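PDB 4H7N: aldehyde dehydrogenase from Anabaena variabilis, which probably oxidises aldehydes to the corresponding carboxylic acids with NAD+ as electron acceptor. Local coordinates for residues K60-S65 with L173-T178; E68-A73 with L86-F91. All blocks are in the same frame, centred on the assembly; numbering follows the deposited sequence.

Contact 1 (K60-S65 with L173-T178)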
# COMPACT_ATOMS: atom_id res chain seq x y z
N LYS A 60 -28.52 -9.34 -0.77
CA LYS A 60 -29.25 -8.08 -0.81
C LYS A 60 -30.78 -8.30 -0.80
O LYS A 60 -31.52 -7.63 -0.07
CB LYS A 60 -28.87 -7.26 -2.05
CG LYS A 60 -29.42 -5.85 -1.98
CD LYS A 60 -29.09 -5.00 -3.21
CE LYS A 60 -30.29 -4.95 -4.12
NZ LYS A 60 -29.96 -4.57 -5.51
N GLN A 61 -31.24 -9.25 -1.60
CA GLN A 61 -32.67 -9.57 -1.58
C GLN A 61 -33.16 -9.99 -0.20
O GLN A 61 -34.23 -9.55 0.22
CB GLN A 61 -33.03 -10.63 -2.63
CG GLN A 61 -33.01 -10.07 -4.05
CD GLN A 61 -33.80 -8.76 -4.17
OE1 GLN A 61 -34.96 -8.65 -3.70
NE2 GLN A 61 -33.19 -7.75 -4.78
N ALA A 62 -32.42 -10.86 0.48
CA ALA A 62 -32.80 -11.30 1.81
C ALA A 62 -32.82 -10.15 2.82
O ALA A 62 -33.70 -10.10 3.66
CB ALA A 62 -31.87 -12.42 2.32
N ILE A 63 -31.85 -9.26 2.75
CA ILE A 63 -31.81 -8.10 3.61
C ILE A 63 -33.00 -7.22 3.34
O ILE A 63 -33.68 -6.76 4.27
CB ILE A 63 -30.53 -7.27 3.39
CG1 ILE A 63 -29.32 -8.05 3.81
CG2 ILE A 63 -30.59 -5.95 4.14
CD1 ILE A 63 -28.03 -7.54 3.17
N LEU A 64 -33.29 -6.98 2.07
CA LEU A 64 -34.46 -6.20 1.72
C LEU A 64 -35.76 -6.80 2.22
O LEU A 64 -36.69 -6.07 2.54
CB LEU A 64 -34.55 -6.04 0.21
CG LEU A 64 -33.61 -5.01 -0.41
CD1 LEU A 64 -33.61 -5.09 -1.93
CD2 LEU A 64 -33.99 -3.62 0.07
N SER A 65 -35.86 -8.14 2.22
CA SER A 65 -37.06 -8.79 2.73
C SER A 65 -37.30 -8.56 4.23
O SER A 65 -38.39 -8.82 4.71
CB SER A 65 -37.02 -10.31 2.50
OG SER A 65 -36.18 -10.98 3.45
N LEU A 173 -26.88 -11.03 9.73
CA LEU A 173 -26.52 -12.42 9.92
C LEU A 173 -27.70 -13.33 9.60
O LEU A 173 -27.57 -14.38 8.93
CB LEU A 173 -25.96 -12.61 11.34
CG LEU A 173 -25.62 -14.01 11.81
CD1 LEU A 173 -24.59 -14.63 10.88
CD2 LEU A 173 -25.17 -14.03 13.27
N MSE A 174 -28.87 -12.93 10.02
CA MSE A 174 -30.05 -13.70 9.71
C MSE A 174 -30.25 -13.75 8.20
O MSE A 174 -30.67 -14.78 7.66
CB MSE A 174 -31.25 -13.08 10.43
CG MSE A 174 -32.59 -13.53 9.89
SE MSE A 174 -34.11 -12.93 11.03
CE MSE A 174 -34.03 -10.96 10.84
N ALA A 175 -29.97 -12.67 7.48
CA ALA A 175 -30.14 -12.70 6.01
C ALA A 175 -29.07 -13.56 5.39
O ALA A 175 -29.30 -14.30 4.41
CB ALA A 175 -30.08 -11.29 5.44
N LEU A 176 -27.87 -13.42 5.94
CA LEU A 176 -26.67 -14.10 5.45
C LEU A 176 -26.86 -15.62 5.46
O LEU A 176 -26.46 -16.32 4.52
CB LEU A 176 -25.47 -13.70 6.30
CG LEU A 176 -24.15 -14.41 6.06
CD1 LEU A 176 -23.70 -14.18 4.63
CD2 LEU A 176 -23.11 -13.94 7.02
N ASN A 177 -27.48 -16.14 6.52
CA ASN A 177 -27.58 -17.58 6.69
C ASN A 177 -28.55 -18.22 5.73
O ASN A 177 -28.63 -19.42 5.71
CB ASN A 177 -27.97 -17.94 8.13
CG ASN A 177 -26.82 -17.78 9.11
OD1 ASN A 177 -25.65 -17.97 8.77
ND2 ASN A 177 -27.15 -17.45 10.34
N THR A 178 -29.30 -17.45 4.95
CA THR A 178 -30.10 -18.01 3.87
C THR A 178 -29.35 -18.11 2.54
O THR A 178 -29.89 -18.61 1.55
CB THR A 178 -31.38 -17.15 3.61
OG1 THR A 178 -30.97 -15.89 3.07
CG2 THR A 178 -32.14 -16.87 4.89
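Ala62 and Ala175 meet methyl to methyl, and the flat groups beside them are peptide carbonyls, since neither segment brings a ring. Ala175 O takes the hydroxyl of Thr178 OG1 at 2.7 Å, tilted 17° from the carbonyl plane, and the same oxygen also receives Thr178 N. Ala62 O is held similarly by Ser65 OG, 24° off its plane. Across the interface, the CB atoms of Ala62 and Ala175 lie 3.8 Å apart, and Ile63 CG1 touches Ala175 CB at 3.7 Å, so this one methyl rests on two side chains. With Thr178 OG1 between its own N and carbonyl carbon (chi1 68°), the hydroxyl folds back to Ala175 O and lies 3.7 Å from Ala62 CB. Two small residues face each other here, and the helices come close, with Ala62 CA 5.2 Å from Ala175 CA. Trp59, one turn before Ile63, also packs on Ala175 and Leu176. Helix 48-64 packs on helix 169-176 on this face and on helix 82-106 through other residues, where Asp96 pairs with Lys60 and Leu92 touches Leu64, while Leu176 turns to Leu186 and Phe188 of strand 186-188.

Contact 2 (E68-A73 with L86-F91)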
# COMPACT_ATOMS: atom_id res chain seq x y z
N GLU A 68 -37.24 -3.81 7.75
CA GLU A 68 -37.68 -3.22 8.99
C GLU A 68 -36.87 -3.67 10.19
O GLU A 68 -36.71 -2.92 11.11
CB GLU A 68 -39.18 -3.48 9.22
CG GLU A 68 -40.00 -2.52 8.39
CD GLU A 68 -41.28 -3.11 7.87
OE1 GLU A 68 -42.23 -3.29 8.68
OE2 GLU A 68 -41.35 -3.39 6.64
N GLN A 69 -36.40 -4.90 10.19
CA GLN A 69 -35.60 -5.42 11.29
C GLN A 69 -34.20 -4.79 11.25
O GLN A 69 -33.61 -4.55 12.28
CB GLN A 69 -35.45 -6.92 11.17
CG GLN A 69 -36.66 -7.71 11.69
CD GLN A 69 -37.84 -7.59 10.75
OE1 GLN A 69 -37.69 -7.64 9.53
NE2 GLN A 69 -39.00 -7.43 11.31
N LEU A 70 -33.67 -4.53 10.05
CA LEU A 70 -32.38 -3.85 9.95
C LEU A 70 -32.50 -2.41 10.47
O LEU A 70 -31.69 -1.95 11.28
CB LEU A 70 -31.84 -3.91 8.53
CG LEU A 70 -30.49 -3.19 8.29
CD1 LEU A 70 -29.36 -3.78 9.14
CD2 LEU A 70 -30.08 -3.26 6.84
N THR A 71 -33.57 -1.73 10.04
CA THR A 71 -33.82 -0.36 10.42
C THR A 71 -33.96 -0.30 11.97
O THR A 71 -33.38 0.55 12.63
CB THR A 71 -35.14 0.14 9.82
OG1 THR A 71 -35.07 0.12 8.40
CG2 THR A 71 -35.42 1.53 10.27
N GLU A 72 -34.71 -1.24 12.53
CA GLU A 72 -34.96 -1.21 13.98
C GLU A 72 -33.64 -1.41 14.79
O GLU A 72 -33.38 -0.78 15.84
CB GLU A 72 -36.04 -2.26 14.31
CG GLU A 72 -36.11 -2.71 15.75
CD GLU A 72 -37.08 -3.89 15.89
OE1 GLU A 72 -36.91 -4.96 15.24
OE2 GLU A 72 -38.03 -3.73 16.64
N ALA A 73 -32.81 -2.33 14.33
CA ALA A 73 -31.57 -2.56 15.04
C ALA A 73 -30.62 -1.36 14.91
O ALA A 73 -29.94 -1.01 15.86
CB ALA A 73 -30.89 -3.83 14.56
N LEU A 86 -30.84 6.54 5.37
CA LEU A 86 -29.79 6.84 4.39
C LEU A 86 -28.65 5.85 4.44
O LEU A 86 -28.13 5.45 3.40
CB LEU A 86 -29.25 8.27 4.57
CG LEU A 86 -30.30 9.40 4.62
CD1 LEU A 86 -29.57 10.74 4.52
CD2 LEU A 86 -31.40 9.30 3.55
N GLU A 87 -28.25 5.43 5.65
CA GLU A 87 -27.18 4.43 5.74
C GLU A 87 -27.60 3.18 5.03
O GLU A 87 -26.81 2.58 4.28
CB GLU A 87 -26.88 4.03 7.18
CG GLU A 87 -25.73 4.69 7.80
CD GLU A 87 -25.29 4.05 9.11
OE1 GLU A 87 -25.72 4.58 10.14
OE2 GLU A 87 -24.48 3.06 9.11
N ILE A 88 -28.84 2.76 5.28
CA ILE A 88 -29.32 1.54 4.66
C ILE A 88 -29.37 1.66 3.12
O ILE A 88 -28.98 0.74 2.41
CB ILE A 88 -30.66 1.09 5.23
CG1 ILE A 88 -30.47 0.66 6.67
CG2 ILE A 88 -31.17 -0.09 4.43
CD1 ILE A 88 -31.73 0.49 7.52
N ASP A 89 -29.87 2.78 2.62
CA ASP A 89 -29.97 3.02 1.17
C ASP A 89 -28.58 3.03 0.53
O ASP A 89 -28.35 2.44 -0.52
CB ASP A 89 -30.67 4.36 0.91
CG ASP A 89 -32.18 4.29 1.18
OD1 ASP A 89 -32.77 3.19 1.06
OD2 ASP A 89 -32.77 5.36 1.49
N SER A 90 -27.66 3.70 1.20
CA SER A 90 -26.27 3.81 0.77
C SER A 90 -25.54 2.45 0.75
O SER A 90 -24.84 2.09 -0.22
CB SER A 90 -25.58 4.85 1.63
OG SER A 90 -24.16 4.67 1.58
N PHE A 91 -25.71 1.66 1.80
CA PHE A 91 -25.25 0.24 1.79
C PHE A 91 -25.81 -0.57 0.60
O PHE A 91 -25.07 -1.23 -0.12
CB PHE A 91 -25.68 -0.45 3.11
CG PHE A 91 -25.46 -1.94 3.15
CD1 PHE A 91 -24.24 -2.47 2.88
CD2 PHE A 91 -26.46 -2.78 3.49
CE1 PHE A 91 -24.03 -3.84 2.94
CE2 PHE A 91 -26.28 -4.12 3.57
CZ PHE A 91 -25.05 -4.65 3.31
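Ile88 carries this contact, pushing its side chain between Leu70 and Thr71 of the preceding helix. Its ethyl arm does most of the touching: CD1 comes 3.5 Å from Thr71 OG1 and 3.7 Å from Thr71 CA, so the methyl lies against the backbone as well as the hydroxyl. Next to it, Ile88 CG1 meets Leu70 CD2 at 3.9 Å, and the branch methyl Ile88 CG2 lies 4.1 Å from the same Leu70 atom. Leu70 and Ile88 extend toward each other tip to tip, whereas Thr71 and Ile88 cross at about a right angle. Leu70 already points its CB toward helix 82-106, and with CG anti to the backbone N (chi1 178°) the branch extends to Ile88. Beside its own N (chi1 -62°), Thr71 OG1 is placed to hydrogen-bond Arg67 O one turn earlier; the polar atom thus has a partner within its own helix and offers Ile88 only a van der Waals surface. With Ile88 cut back to an alanine, the ethyl arm and branch methyl are gone, which would probably open a gap between the helices and take from Leu70 CD2 and Thr71 OG1 one of their packing neighbours. Arg67 and Leu74 of helix 67-78 also touch Ile88; further out, Arg67 NH2 forms a salt bridge to Asp89 OD1, tying the helices beside the apolar contact. Glu87 pairs with Arg80 through OE1 and accepts a hydrogen bond from Thr141 N through OE2, which fastens helix 82-106 to the start of helix 139-144. The contact joins the consecutive helices 67-78 and 82-106; Leu70 and Ala73 also lean on Pro171 near the start of helix 169-176, and Phe91 packs on Leu140 and Met144 of helix 139-144.

The two contacts have centres about 12 Å apart on the same side of the chain's centre, and they touch. Ile63 bridges them: its CG2 lies 3.8 Å from Leu70 CD2, and its CD1 lies 3.9 Å from Phe91 CE2. Helices 48-64, 67-78 and 82-106 follow one another in the chain, so contact 2 is closed locally, between the two halves of contact 1. Contact 1 joins the first of them to helix 169-176, 107 residues on, which in sequence connects the parallel, paired strands 156-161 and 186-188 and packs on the latter. This is consistent with the coenzyme-binding domain of aldehyde dehydrogenases, away from the predicted active-site Glu232.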